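Glyoxylate-induced Protein (Pseudomonas aeruginosa, PDB 1SQ4) is of unknown function, but as a double-barrelled cupin of the ureidoglycine aminohydrolase type it may act as a ureidoglycine aminohydrolase. Local coordinates at residues 178-183 with 192-197; 196-201 with 258-263; 116-121 with 156-161; 208-213 with 264-269. All coordinates share one frame; numbering follows the deposited sequence.

Interaction 1. Residues 178-183 with 192-197; sequences TTRFVD and HVNIVN. With SCN (thiocyanate ion), chain D.
Arg180 and Asn194 slant across each other, guanidinium and amide planes 50° apart. Asn194 OD1 turns to the start of the arginine, 3.4 Å from Arg180 CA, and its amide nitrogen goes the other way, with ND2 3.5 Å from the sulfur of a bound thiocyanate ion. The Arg180 chain is extended from CG to NE (chi2 170°, chi3 179°) and carries the guanidinium past the amide to the other end of the same ion, where NH2 donates a hydrogen bond to the thiocyanate nitrogen (3.0 Å). Thr178 CG2 lies alongside, 3.8 Å from the ion's carbon. The backbone beneath is an antiparallel beta hairpin of strands 176-179 and 191-198, part of the main sheet of the second cupin barrel; Thr179 and Ile195 form a hydrogen-bonded pair, with Thr179 N to Ile195 O at 3.0 Å. On the other side of the sheet from Thr178, the Phe181 ring meets Asn194 CA and Ile195 CD1 with its edge, the latter 4.4 Å from Phe181 CZ, and stacks on Tyr117 of the first cupin region. Beyond the paired residues, Val182 CG1 packs near the His192 ring, 4.0 Å from NE2, the two side chains crossing at about a right angle.

Interaction 2. Residues 196-201 with 258-263; sequences VNFEPG and FRYLLY
Strands 196-198 and 258-263 run antiparallel, 4.7 Å apart at closest approach, with Val196-Tyr260 and Phe198-Phe258 as hydrogen-bonded pairs around the non-hydrogen-bonded pair Asn197-Arg259. With CG of Tyr260 set between its backbone N and carbonyl carbon (chi1 52°), the ring lies side by side with Val196: the valine CB rests over the phenol face, 4.0 Å from its centroid, as a CH-pi contact, and CG2 reaches on to Leu262 CD1. The Phe198 ring sits obliquely to both Phe258 and Tyr260, its CD1 3.8 Å from Phe258 CD2 and its CE1 3.7 Å from Tyr260 CE1. This aromatic cluster lies on one face of the second cupin sheet, where Tyr260 OH bonds to Tyr225 OH. On the other face Arg259 grips Asn197 OD1 side-on through NE (2.8 Å) and NH2 (3.2 Å), both from the same side of the amide plane. NH2 also forms a salt bridge to Glu161, which probably offsets the buried charge and may also ease the closeness of the like-charged Arg257.

Interaction 3. Residues 116-121 with 156-161; sequences GYAFIP and AFVTNE
The six-stranded antiparallel sheet of the first cupin region ends, within this chain, in strand 157-160, which pairs with strand 116-120 through Tyr117-Thr159 and Phe119-Phe157. Tyr117 N donates to Thr159 O, Tyr117 O accepts from Thr159 N, and Phe119 N bonds to Phe157 O (3.1 Å). The side chains of Tyr117, Phe119 and Phe157 share one face of the sheet. Phe157 has CG between its backbone N and carbonyl carbon (chi1 61°), and its ring lies with one face against Phe119 CB, a CH-pi contact 3.9 Å from the centroid. The rings of Phe119 and Phe157 are near parallel, 21° apart, but slid so far that they barely overlap. Tyr117 crosses Phe157 obliquely, Tyr117 CE2 lying 4.1 Å from Phe157 CE1, and sends its hydroxyl on to Val193 O of the second cupin, so the face joins the two barrels. On the opposite face Ala118 CB meets Val158 CG2 at 4.2 Å. Past the last bridge, the methyl of Ala156 packs against the proline ring of Pro121, CB to CD 3.5 Å.

Interaction 4. Residues 208-213 with 264-269; sequences ETHVME and KDVNRH
The contact is carried by His210, whose imidazole lies against the Lys264 side chain. In the CH-pi contact Lys264 CD sits over one ring face, 3.6 Å from the centroid and offset toward the rim, while Lys264 CB comes within 3.6 Å of His210 CD2. His210 CG is anti to its backbone N (chi1 -164°), directed at strand 258-265; the lysine runs obliquely across the ring, extended beyond CG. Met212 N, from a selenomethionine, lies above the opposite face, and Glu213 O at the ring edge in its plane, so the imidazole is held between lysine methylenes and the backbone of the following residues. Among apolar contacts, Val266 CG1 approaches His210 CE1 at 3.6 Å.

Of the polar groups, Lys264 NZ lies 3.6 Å from Thr209 O and 4.3 Å from His210 ND1. The acids turn elsewhere: Asp265 forms a salt bridge with Arg271, and Glu213 with Arg59 of the second subunit. Further along, Arg268 folds back on its own stretch, NE (2.7 Å) and NH1 both bonding to Asn267 O.

Glu208, His210, His214 and Gln248 match the spacing of the metal ligands of ureidoglycine aminohydrolases, so this may be the equivalent site, although no metal accompanies the residues here. Strand 212-220 neighbours strand 258-265 in the second cupin sheet; strand 191-198 flanks the latter on its other side, and the second subunit packs on Val211 and Met212.

Overall arrangement
Interactions 1, 2 and 4 belong to one antiparallel sheet of the second cupin, in which strands 176-179, 191-198, 258-265 and 212-220 follow one another. Interactions 1 and 2 share Val196 and Asn197, their centres about 10 Å apart; interaction 4 lies about 13 Å from interaction 1 and about 18 Å from interaction 2, with which it alternates along the chain. Interaction 3 comes first in sequence, in the other barrel, yet Tyr117 and Glu161 tie it to interactions 1 and 2 through Val193 and Arg259. Thr178, Arg180, Asn194, Thr209 and Leu262, from three of the contacts, gather near one thiocyanate, which may mark a pocket of the second barrel.

Interaction 1. Residues 178-183 with 192-197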
loop_
_atom_site.group_PDB
_atom_site.type_symbol
_atom_site.label_atom_id
_atom_site.label_comp_id
_atom_site.label_asym_id
_atom_site.label_seq_id
_atom_site.Cartn_x
_atom_site.Cartn_y
_atom_site.Cartn_z
ATOM N N THR A 178 14.684 -14.267 31.828
ATOM C CA THR A 178 15.478 -14.904 30.791
ATOM C C THR A 178 16.377 -15.977 31.393
ATOM O O THR A 178 16.975 -15.771 32.453
ATOM C CB THR A 178 16.388 -13.872 30.089
ATOM O OG1 THR A 178 15.589 -12.812 29.558
ATOM C CG2 THR A 178 17.173 -14.521 28.968
ATOM N N THR A 179 16.478 -17.123 30.728
ATOM C CA THR A 179 17.351 -18.172 31.219
ATOM C C THR A 179 18.568 -18.223 30.308
ATOM O O THR A 179 18.440 -18.405 29.103
ATOM C CB THR A 179 16.657 -19.532 31.219
ATOM O OG1 THR A 179 17.377 -20.436 30.368
ATOM C CG2 THR A 179 15.226 -19.394 30.740
ATOM N N ARG A 180 19.748 -18.049 30.894
ATOM C CA ARG A 180 21.001 -18.032 30.144
ATOM C C ARG A 180 21.880 -19.224 30.478
ATOM O O ARG A 180 21.785 -19.795 31.566
ATOM C CB ARG A 180 21.745 -16.733 30.442
ATOM C CG ARG A 180 20.937 -15.509 30.083
ATOM C CD ARG A 180 21.567 -14.238 30.601
ATOM N NE ARG A 180 20.774 -13.075 30.213
ATOM C CZ ARG A 180 20.903 -11.867 30.745
ATOM N NH1 ARG A 180 21.803 -11.650 31.697
ATOM N NH2 ARG A 180 20.126 -10.876 30.332
ATOM N N PHE A 181 22.751 -19.585 29.545
ATOM C CA PHE A 181 23.620 -20.735 29.735
ATOM C C PHE A 181 25.086 -20.354 29.719
ATOM O O PHE A 181 25.967 -21.210 29.809
ATOM C CB PHE A 181 23.346 -21.747 28.630
ATOM C CG PHE A 181 21.906 -22.125 28.516
ATOM C CD1 PHE A 181 21.439 -23.306 29.082
ATOM C CD2 PHE A 181 21.004 -21.277 27.879
ATOM C CE1 PHE A 181 20.096 -23.643 29.018
ATOM C CE2 PHE A 181 19.659 -21.602 27.809
ATOM C CZ PHE A 181 19.200 -22.789 28.381
ATOM N N VAL A 182 25.337 -19.060 29.611
ATOM C CA VAL A 182 26.692 -18.556 29.566
ATOM C C VAL A 182 26.798 -17.219 30.271
ATOM O O VAL A 182 25.891 -16.398 30.207
ATOM C CB VAL A 182 27.160 -18.390 28.115
ATOM C CG1 VAL A 182 28.367 -17.485 28.054
ATOM C CG2 VAL A 182 27.502 -19.747 27.535
ATOM N N ASP A 183 27.920 -17.005 30.942
ATOM C CA ASP A 183 28.139 -15.767 31.648
ATOM C C ASP A 183 28.288 -14.626 30.651
ATOM O O ASP A 183 29.127 -14.680 29.752
ATOM C CB ASP A 183 29.391 -15.869 32.500
ATOM C CG ASP A 183 29.432 -14.821 33.567
ATOM O OD1 ASP A 183 29.287 -13.625 33.228
ATOM O OD2 ASP A 183 29.606 -15.189 34.752
ATOM N N HIS A 192 24.861 -16.438 21.898
ATOM C CA HIS A 192 24.072 -16.859 23.030
ATOM C C HIS A 192 22.796 -17.485 22.491
ATOM O O HIS A 192 22.232 -17.027 21.496
ATOM C CB HIS A 192 23.711 -15.664 23.919
ATOM C CG HIS A 192 24.874 -15.063 24.655
ATOM N ND1 HIS A 192 24.844 -13.768 25.135
ATOM C CD2 HIS A 192 26.061 -15.579 25.042
ATOM C CE1 HIS A 192 25.964 -13.521 25.788
ATOM N NE2 HIS A 192 26.722 -14.599 25.750
ATOM N N VAL A 193 22.363 -18.555 23.140
ATOM C CA VAL A 193 21.129 -19.238 22.792
ATOM C C VAL A 193 20.437 -19.364 24.144
ATOM O O VAL A 193 20.781 -20.235 24.945
ATOM C CB VAL A 193 21.397 -20.654 22.208
ATOM C CG1 VAL A 193 20.094 -21.300 21.784
ATOM C CG2 VAL A 193 22.330 -20.568 21.019
ATOM N N ASN A 194 19.495 -18.467 24.418
ATOM C CA ASN A 194 18.765 -18.487 25.694
ATOM C C ASN A 194 17.289 -18.756 25.447
ATOM O O ASN A 194 16.879 -19.023 24.324
ATOM C CB ASN A 194 18.880 -17.145 26.422
ATOM C CG ASN A 194 20.283 -16.570 26.387
ATOM O OD1 ASN A 194 21.252 -17.219 26.806
ATOM N ND2 ASN A 194 20.401 -15.336 25.901
ATOM N N ILE A 195 16.503 -18.695 26.516
ATOM C CA ILE A 195 15.068 -18.881 26.430
ATOM C C ILE A 195 14.433 -17.715 27.165
ATOM O O ILE A 195 14.717 -17.485 28.340
ATOM C CB ILE A 195 14.607 -20.175 27.089
ATOM C CG1 ILE A 195 15.378 -21.351 26.511
ATOM C CG2 ILE A 195 13.096 -20.366 26.849
ATOM C CD1 ILE A 195 14.979 -22.683 27.107
ATOM N N VAL A 196 13.593 -16.963 26.463
ATOM C CA VAL A 196 12.927 -15.819 27.060
ATOM C C VAL A 196 11.605 -16.309 27.651
ATOM O O VAL A 196 10.822 -16.960 26.970
ATOM C CB VAL A 196 12.675 -14.746 26.002
ATOM C CG1 VAL A 196 12.094 -13.498 26.645
ATOM C CG2 VAL A 196 13.970 -14.438 25.285
ATOM N N ASN A 197 11.374 -16.000 28.922
ATOM C CA ASN A 197 10.166 -16.420 29.609
ATOM C C ASN A 197 9.217 -15.275 29.940
ATOM O O ASN A 197 9.605 -14.300 30.590
ATOM C CB ASN A 197 10.523 -17.115 30.911
ATOM C CG ASN A 197 11.703 -18.018 30.776
ATOM O OD1 ASN A 197 11.710 -18.939 29.963
ATOM N ND2 ASN A 197 12.723 -17.761 31.575
HETATM S S SCN D . 17.920 -12.850 25.645
HETATM C C SCN D . 18.573 -11.770 26.773
HETATM N N SCN D . 18.980 -11.041 27.542
#

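Interaction 2. Residues 196-201 with 258-263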
loop_
_atom_site.group_PDB
_atom_site.type_symbol
_atom_site.label_atom_id
_atom_site.label_comp_id
_atom_site.label_asym_id
_atom_site.label_seq_id
_atom_site.Cartn_x
_atom_site.Cartn_y
_atom_site.Cartn_z
ATOM N N VAL A 196 13.593 -16.963 26.463
ATOM C CA VAL A 196 12.927 -15.819 27.060
ATOM C C VAL A 196 11.605 -16.309 27.651
ATOM O O VAL A 196 10.822 -16.960 26.970
ATOM C CB VAL A 196 12.675 -14.746 26.002
ATOM C CG1 VAL A 196 12.094 -13.498 26.645
ATOM C CG2 VAL A 196 13.970 -14.438 25.285
ATOM N N ASN A 197 11.374 -16.000 28.922
ATOM C CA ASN A 197 10.166 -16.420 29.609
ATOM C C ASN A 197 9.217 -15.275 29.940
ATOM O O ASN A 197 9.605 -14.300 30.590
ATOM C CB ASN A 197 10.523 -17.115 30.911
ATOM C CG ASN A 197 11.703 -18.018 30.776
ATOM O OD1 ASN A 197 11.710 -18.939 29.963
ATOM N ND2 ASN A 197 12.723 -17.761 31.575
ATOM N N PHE A 198 7.970 -15.419 29.499
ATOM C CA PHE A 198 6.927 -14.433 29.751
ATOM C C PHE A 198 5.799 -15.058 30.570
ATOM O O PHE A 198 5.161 -16.024 30.139
ATOM C CB PHE A 198 6.324 -13.906 28.447
ATOM C CG PHE A 198 7.216 -12.971 27.688
ATOM C CD1 PHE A 198 8.116 -13.455 26.743
ATOM C CD2 PHE A 198 7.150 -11.602 27.908
ATOM C CE1 PHE A 198 8.932 -12.583 26.018
ATOM C CE2 PHE A 198 7.958 -10.719 27.194
ATOM C CZ PHE A 198 8.851 -11.213 26.249
ATOM N N GLU A 199 5.558 -14.502 31.751
ATOM C CA GLU A 199 4.486 -14.970 32.616
ATOM C C GLU A 199 3.185 -14.456 32.016
ATOM O O GLU A 199 3.182 -13.460 31.297
ATOM C CB GLU A 199 4.655 -14.412 34.029
ATOM C CG GLU A 199 5.706 -15.121 34.844
ATOM C CD GLU A 199 5.305 -16.548 35.170
ATOM O OE1 GLU A 199 4.289 -16.732 35.876
ATOM O OE2 GLU A 199 5.999 -17.485 34.718
ATOM N N PRO A 200 2.060 -15.123 32.311
ATOM C CA PRO A 200 0.752 -14.718 31.785
ATOM C C PRO A 200 0.332 -13.338 32.268
ATOM O O PRO A 200 -0.817 -12.933 32.102
ATOM C CB PRO A 200 -0.173 -15.820 32.290
ATOM C CG PRO A 200 0.460 -16.215 33.581
ATOM C CD PRO A 200 1.924 -16.265 33.231
ATOM N N GLY A 201 1.283 -12.617 32.850
ATOM C CA GLY A 201 1.008 -11.294 33.373
ATOM C C GLY A 201 0.406 -10.300 32.400
ATOM O O GLY A 201 -0.583 -10.581 31.716
ATOM N N PHE A 258 4.486 -18.405 28.500
ATOM C CA PHE A 258 4.787 -18.191 27.081
ATOM C C PHE A 258 6.286 -18.021 26.960
ATOM O O PHE A 258 6.847 -17.106 27.553
ATOM C CB PHE A 258 4.100 -16.922 26.571
ATOM C CG PHE A 258 4.553 -16.502 25.204
ATOM C CD1 PHE A 258 4.269 -17.286 24.090
ATOM C CD2 PHE A 258 5.274 -15.326 25.027
ATOM C CE1 PHE A 258 4.700 -16.905 22.816
ATOM C CE2 PHE A 258 5.708 -14.937 23.758
ATOM C CZ PHE A 258 5.418 -15.729 22.649
ATOM N N ARG A 259 6.950 -18.874 26.195
ATOM C CA ARG A 259 8.392 -18.728 26.109
ATOM C C ARG A 259 8.997 -19.166 24.788
ATOM O O ARG A 259 8.447 -20.011 24.094
ATOM C CB ARG A 259 9.051 -19.460 27.296
ATOM C CG ARG A 259 8.571 -20.896 27.549
ATOM C CD ARG A 259 8.843 -21.374 28.990
ATOM N NE ARG A 259 10.243 -21.244 29.400
ATOM C CZ ARG A 259 11.040 -22.265 29.697
ATOM N NH1 ARG A 259 10.585 -23.506 29.634
ATOM N NH2 ARG A 259 12.299 -22.048 30.052
ATOM N N TYR A 260 10.121 -18.568 24.419
ATOM C CA TYR A 260 10.731 -18.943 23.171
ATOM C C TYR A 260 12.224 -19.007 23.202
ATOM O O TYR A 260 12.883 -18.286 23.945
ATOM C CB TYR A 260 10.295 -18.005 22.054
ATOM C CG TYR A 260 10.484 -16.538 22.346
ATOM C CD1 TYR A 260 9.380 -15.711 22.582
ATOM C CD2 TYR A 260 11.755 -15.952 22.329
ATOM C CE1 TYR A 260 9.533 -14.346 22.787
ATOM C CE2 TYR A 260 11.915 -14.578 22.533
ATOM C CZ TYR A 260 10.800 -13.787 22.758
ATOM O OH TYR A 260 10.929 -12.429 22.931
ATOM N N LEU A 261 12.750 -19.901 22.383
ATOM C CA LEU A 261 14.180 -20.093 22.252
ATOM C C LEU A 261 14.693 -18.936 21.401
ATOM O O LEU A 261 14.086 -18.585 20.392
ATOM C CB LEU A 261 14.431 -21.423 21.551
ATOM C CG LEU A 261 15.860 -21.773 21.182
ATOM C CD1 LEU A 261 16.637 -22.171 22.425
ATOM C CD2 LEU A 261 15.837 -22.910 20.178
ATOM N N LEU A 262 15.807 -18.345 21.807
ATOM C CA LEU A 262 16.384 -17.219 21.083
ATOM C C LEU A 262 17.882 -17.377 20.889
ATOM O O LEU A 262 18.601 -17.775 21.809
ATOM C CB LEU A 262 16.106 -15.923 21.854
ATOM C CG LEU A 262 16.701 -14.599 21.348
ATOM C CD1 LEU A 262 15.967 -13.454 22.012
ATOM C CD2 LEU A 262 18.191 -14.515 21.635
ATOM N N TYR A 263 18.351 -17.051 19.693
ATOM C CA TYR A 263 19.776 -17.130 19.387
ATOM C C TYR A 263 20.245 -15.855 18.707
ATOM O O TYR A 263 19.549 -15.313 17.851
ATOM C CB TYR A 263 20.083 -18.357 18.513
ATOM C CG TYR A 263 19.220 -18.539 17.278
ATOM C CD1 TYR A 263 19.594 -18.005 16.048
ATOM C CD2 TYR A 263 18.051 -19.295 17.335
ATOM C CE1 TYR A 263 18.825 -18.233 14.896
ATOM C CE2 TYR A 263 17.273 -19.528 16.198
ATOM C CZ TYR A 263 17.662 -18.999 14.982
ATOM O OH TYR A 263 16.891 -19.254 13.861
#

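Interaction 3. Residues 116-121 with 156-161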
loop_
_atom_site.group_PDB
_atom_site.type_symbol
_atom_site.label_atom_id
_atom_site.label_comp_id
_atom_site.label_asym_id
_atom_site.label_seq_id
_atom_site.Cartn_x
_atom_site.Cartn_y
_atom_site.Cartn_z
ATOM N N GLY A 116 17.184 -30.735 27.658
ATOM C CA GLY A 116 18.635 -30.834 27.615
ATOM C C GLY A 116 19.309 -29.838 26.696
ATOM O O GLY A 116 18.960 -29.732 25.521
ATOM N N TYR A 117 20.292 -29.120 27.227
ATOM C CA TYR A 117 21.019 -28.104 26.458
ATOM C C TYR A 117 22.493 -28.485 26.331
ATOM O O TYR A 117 23.150 -28.802 27.314
ATOM C CB TYR A 117 20.880 -26.757 27.178
ATOM C CG TYR A 117 21.392 -25.523 26.452
ATOM C CD1 TYR A 117 20.507 -24.628 25.851
ATOM C CD2 TYR A 117 22.743 -25.190 26.475
ATOM C CE1 TYR A 117 20.946 -23.422 25.309
ATOM C CE2 TYR A 117 23.196 -23.990 25.938
ATOM C CZ TYR A 117 22.292 -23.104 25.359
ATOM O OH TYR A 117 22.746 -21.895 24.875
ATOM N N ALA A 118 23.017 -28.439 25.116
ATOM C CA ALA A 118 24.409 -28.797 24.902
ATOM C C ALA A 118 25.121 -27.817 23.975
ATOM O O ALA A 118 24.593 -27.450 22.928
ATOM C CB ALA A 118 24.494 -30.214 24.337
ATOM N N PHE A 119 26.311 -27.382 24.383
ATOM C CA PHE A 119 27.114 -26.459 23.590
ATOM C C PHE A 119 28.347 -27.189 23.086
ATOM O O PHE A 119 29.136 -27.738 23.861
ATOM C CB PHE A 119 27.540 -25.241 24.410
ATOM C CG PHE A 119 28.473 -24.320 23.672
ATOM C CD1 PHE A 119 29.841 -24.345 23.925
ATOM C CD2 PHE A 119 27.996 -23.482 22.664
ATOM C CE1 PHE A 119 30.716 -23.561 23.181
ATOM C CE2 PHE A 119 28.863 -22.699 21.917
ATOM C CZ PHE A 119 30.226 -22.740 22.177
ATOM N N ILE A 120 28.510 -27.183 21.775
ATOM C CA ILE A 120 29.616 -27.866 21.152
ATOM C C ILE A 120 30.502 -26.818 20.539
ATOM O O ILE A 120 30.051 -26.042 19.720
ATOM C CB ILE A 120 29.092 -28.791 20.066
ATOM C CG1 ILE A 120 28.032 -29.712 20.662
ATOM C CG2 ILE A 120 30.209 -29.589 19.454
ATOM C CD1 ILE A 120 27.437 -30.640 19.645
ATOM N N PRO A 121 31.768 -26.743 20.976
ATOM C CA PRO A 121 32.729 -25.764 20.448
ATOM C C PRO A 121 33.213 -26.138 19.049
ATOM O O PRO A 121 33.206 -27.307 18.669
ATOM C CB PRO A 121 33.846 -25.771 21.494
ATOM C CG PRO A 121 33.770 -27.148 22.063
ATOM C CD PRO A 121 32.283 -27.365 22.205
ATOM N N ALA A 156 33.014 -26.830 26.048
ATOM C CA ALA A 156 31.722 -27.489 25.968
ATOM C C ALA A 156 31.116 -27.672 27.341
ATOM O O ALA A 156 31.765 -27.459 28.358
ATOM C CB ALA A 156 31.867 -28.838 25.307
ATOM N N PHE A 157 29.850 -28.058 27.355
ATOM C CA PHE A 157 29.141 -28.306 28.589
ATOM C C PHE A 157 27.732 -28.758 28.243
ATOM O O PHE A 157 27.230 -28.479 27.153
ATOM C CB PHE A 157 29.153 -27.052 29.473
ATOM C CG PHE A 157 28.490 -25.859 28.863
ATOM C CD1 PHE A 157 27.114 -25.715 28.934
ATOM C CD2 PHE A 157 29.236 -24.888 28.205
ATOM C CE1 PHE A 157 26.485 -24.624 28.368
ATOM C CE2 PHE A 157 28.617 -23.785 27.629
ATOM C CZ PHE A 157 27.237 -23.658 27.710
ATOM N N VAL A 158 27.127 -29.502 29.161
ATOM C CA VAL A 158 25.781 -30.033 28.987
ATOM C C VAL A 158 25.011 -29.766 30.277
ATOM O O VAL A 158 25.585 -29.778 31.374
ATOM C CB VAL A 158 25.809 -31.552 28.722
ATOM C CG1 VAL A 158 24.401 -32.075 28.458
ATOM C CG2 VAL A 158 26.719 -31.854 27.545
ATOM N N THR A 159 23.710 -29.528 30.138
ATOM C CA THR A 159 22.865 -29.229 31.274
ATOM C C THR A 159 21.415 -29.221 30.801
ATOM O O THR A 159 21.140 -29.582 29.658
ATOM C CB THR A 159 23.250 -27.850 31.869
ATOM O OG1 THR A 159 22.425 -27.551 33.003
ATOM C CG2 THR A 159 23.097 -26.761 30.817
ATOM N N ASN A 160 20.493 -28.830 31.678
ATOM C CA ASN A 160 19.080 -28.774 31.325
ATOM C C ASN A 160 18.511 -27.441 31.823
ATOM O O ASN A 160 18.733 -27.043 32.964
ATOM C CB ASN A 160 18.334 -29.977 31.932
ATOM C CG ASN A 160 16.901 -30.115 31.414
ATOM O OD1 ASN A 160 16.063 -29.247 31.650
ATOM N ND2 ASN A 160 16.623 -31.211 30.701
ATOM N N GLU A 161 17.792 -26.747 30.953
ATOM C CA GLU A 161 17.243 -25.450 31.286
ATOM C C GLU A 161 16.354 -25.474 32.510
ATOM O O GLU A 161 16.227 -24.466 33.190
ATOM C CB GLU A 161 16.487 -24.887 30.076
ATOM C CG GLU A 161 15.198 -25.617 29.728
ATOM C CD GLU A 161 13.991 -24.936 30.309
ATOM O OE1 GLU A 161 12.864 -25.394 30.037
ATOM O OE2 GLU A 161 14.160 -23.933 31.037
#

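Interaction 4. Residues 208-213 with 264-269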
loop_
_atom_site.group_PDB
_atom_site.type_symbol
_atom_site.label_atom_id
_atom_site.label_comp_id
_atom_site.label_asym_id
_atom_site.label_seq_id
_atom_site.Cartn_x
_atom_site.Cartn_y
_atom_site.Cartn_z
ATOM N N GLU A 208 12.503 -6.202 23.255
ATOM C CA GLU A 208 13.704 -6.387 22.454
ATOM C C GLU A 208 14.853 -6.734 23.390
ATOM O O GLU A 208 15.053 -6.069 24.400
ATOM C CB GLU A 208 14.012 -5.104 21.670
ATOM C CG GLU A 208 15.148 -5.225 20.647
ATOM C CD GLU A 208 14.931 -4.341 19.406
ATOM O OE1 GLU A 208 14.722 -3.112 19.568
ATOM O OE2 GLU A 208 14.972 -4.878 18.269
ATOM N N THR A 209 15.588 -7.792 23.074
ATOM C CA THR A 209 16.713 -8.192 23.910
ATOM C C THR A 209 18.004 -8.097 23.130
ATOM O O THR A 209 19.076 -8.235 23.695
ATOM C CB THR A 209 16.580 -9.633 24.415
ATOM O OG1 THR A 209 16.295 -10.499 23.310
ATOM C CG2 THR A 209 15.480 -9.736 25.448
ATOM N N HIS A 210 17.898 -7.870 21.828
ATOM C CA HIS A 210 19.078 -7.754 20.978
ATOM C C HIS A 210 18.782 -6.667 19.976
ATOM O O HIS A 210 17.647 -6.527 19.552
ATOM C CB HIS A 210 19.349 -9.062 20.241
ATOM C CG HIS A 210 20.717 -9.145 19.652
ATOM N ND1 HIS A 210 21.851 -8.853 20.374
ATOM C CD2 HIS A 210 21.138 -9.532 18.424
ATOM C CE1 HIS A 210 22.915 -9.061 19.620
ATOM N NE2 HIS A 210 22.507 -9.474 18.433
ATOM N N VAL A 211 19.798 -5.904 19.596
ATOM C CA VAL A 211 19.590 -4.809 18.667
ATOM C C VAL A 211 19.756 -5.260 17.219
ATOM O O VAL A 211 19.098 -4.750 16.319
ATOM C CB VAL A 211 20.556 -3.635 18.995
ATOM C CG1 VAL A 211 21.974 -4.001 18.600
ATOM C CG2 VAL A 211 20.117 -2.387 18.295
HETATM N N MSE A 212 20.627 -6.233 16.999
HETATM C CA MSE A 212 20.858 -6.742 15.659
HETATM C C MSE A 212 19.908 -7.893 15.372
HETATM O O MSE A 212 19.073 -8.231 16.203
HETATM C CB MSE A 212 22.315 -7.177 15.520
HETATM C CG MSE A 212 23.302 -6.029 15.764
HETATM SE SE MSE A 212 23.204 -4.635 14.406
HETATM C CE MSE A 212 22.153 -3.325 15.352
ATOM N N GLU A 213 20.026 -8.487 14.192
ATOM C CA GLU A 213 19.146 -9.579 13.811
ATOM C C GLU A 213 19.306 -10.824 14.675
ATOM O O GLU A 213 20.394 -11.138 15.146
ATOM C CB GLU A 213 19.373 -9.941 12.343
ATOM C CG GLU A 213 20.835 -10.178 11.956
ATOM C CD GLU A 213 21.577 -8.887 11.617
ATOM O OE1 GLU A 213 21.135 -8.162 10.695
ATOM O OE2 GLU A 213 22.599 -8.596 12.272
ATOM N N LYS A 264 21.422 -15.383 19.114
ATOM C CA LYS A 264 22.037 -14.164 18.580
ATOM C C LYS A 264 23.559 -14.231 18.703
ATOM O O LYS A 264 24.092 -14.990 19.514
ATOM C CB LYS A 264 21.541 -12.939 19.353
ATOM C CG LYS A 264 21.552 -13.167 20.859
ATOM C CD LYS A 264 21.273 -11.917 21.658
ATOM C CE LYS A 264 21.308 -12.252 23.134
ATOM N NZ LYS A 264 21.271 -11.033 23.980
ATOM N N ASP A 265 24.241 -13.423 17.896
ATOM C CA ASP A 265 25.698 -13.353 17.898
ATOM C C ASP A 265 26.103 -12.111 18.686
ATOM O O ASP A 265 25.506 -11.046 18.522
ATOM C CB ASP A 265 26.240 -13.288 16.465
ATOM C CG ASP A 265 25.627 -12.164 15.651
ATOM O OD1 ASP A 265 24.400 -12.202 15.392
ATOM O OD2 ASP A 265 26.373 -11.235 15.261
ATOM N N VAL A 266 27.123 -12.256 19.535
ATOM C CA VAL A 266 27.577 -11.170 20.394
ATOM C C VAL A 266 29.065 -11.183 20.738
ATOM O O VAL A 266 29.821 -12.031 20.276
ATOM C CB VAL A 266 26.812 -11.207 21.720
ATOM C CG1 VAL A 266 25.338 -10.881 21.492
ATOM C CG2 VAL A 266 26.953 -12.589 22.342
ATOM N N ASN A 267 29.462 -10.226 21.571
ATOM C CA ASN A 267 30.837 -10.081 22.039
ATOM C C ASN A 267 31.878 -10.029 20.945
ATOM O O ASN A 267 33.010 -10.468 21.139
ATOM C CB ASN A 267 31.184 -11.204 23.006
ATOM C CG ASN A 267 30.202 -11.313 24.127
ATOM O OD1 ASN A 267 29.543 -10.347 24.476
ATOM N ND2 ASN A 267 30.096 -12.495 24.706
ATOM N N ARG A 268 31.510 -9.491 19.790
ATOM C CA ARG A 268 32.470 -9.401 18.700
ATOM C C ARG A 268 32.273 -8.111 17.904
ATOM O O ARG A 268 31.248 -7.453 18.040
ATOM C CB ARG A 268 32.319 -10.623 17.804
ATOM C CG ARG A 268 33.635 -11.175 17.326
ATOM C CD ARG A 268 34.058 -12.484 18.037
ATOM N NE ARG A 268 34.027 -12.396 19.488
ATOM C CZ ARG A 268 34.388 -13.375 20.316
ATOM N NH1 ARG A 268 34.304 -13.188 21.627
ATOM N NH2 ARG A 268 34.839 -14.532 19.850
ATOM N N HIS A 269 33.263 -7.732 17.106
ATOM C CA HIS A 269 33.154 -6.517 16.299
ATOM C C HIS A 269 32.158 -6.774 15.183
ATOM O O HIS A 269 31.896 -7.925 14.842
ATOM C CB HIS A 269 34.493 -6.146 15.647
ATOM C CG HIS A 269 35.325 -5.192 16.443
ATOM N ND1 HIS A 269 34.884 -3.943 16.819
ATOM C CD2 HIS A 269 36.588 -5.303 16.924
ATOM C CE1 HIS A 269 35.834 -3.324 17.498
ATOM N NE2 HIS A 269 36.877 -4.131 17.576
#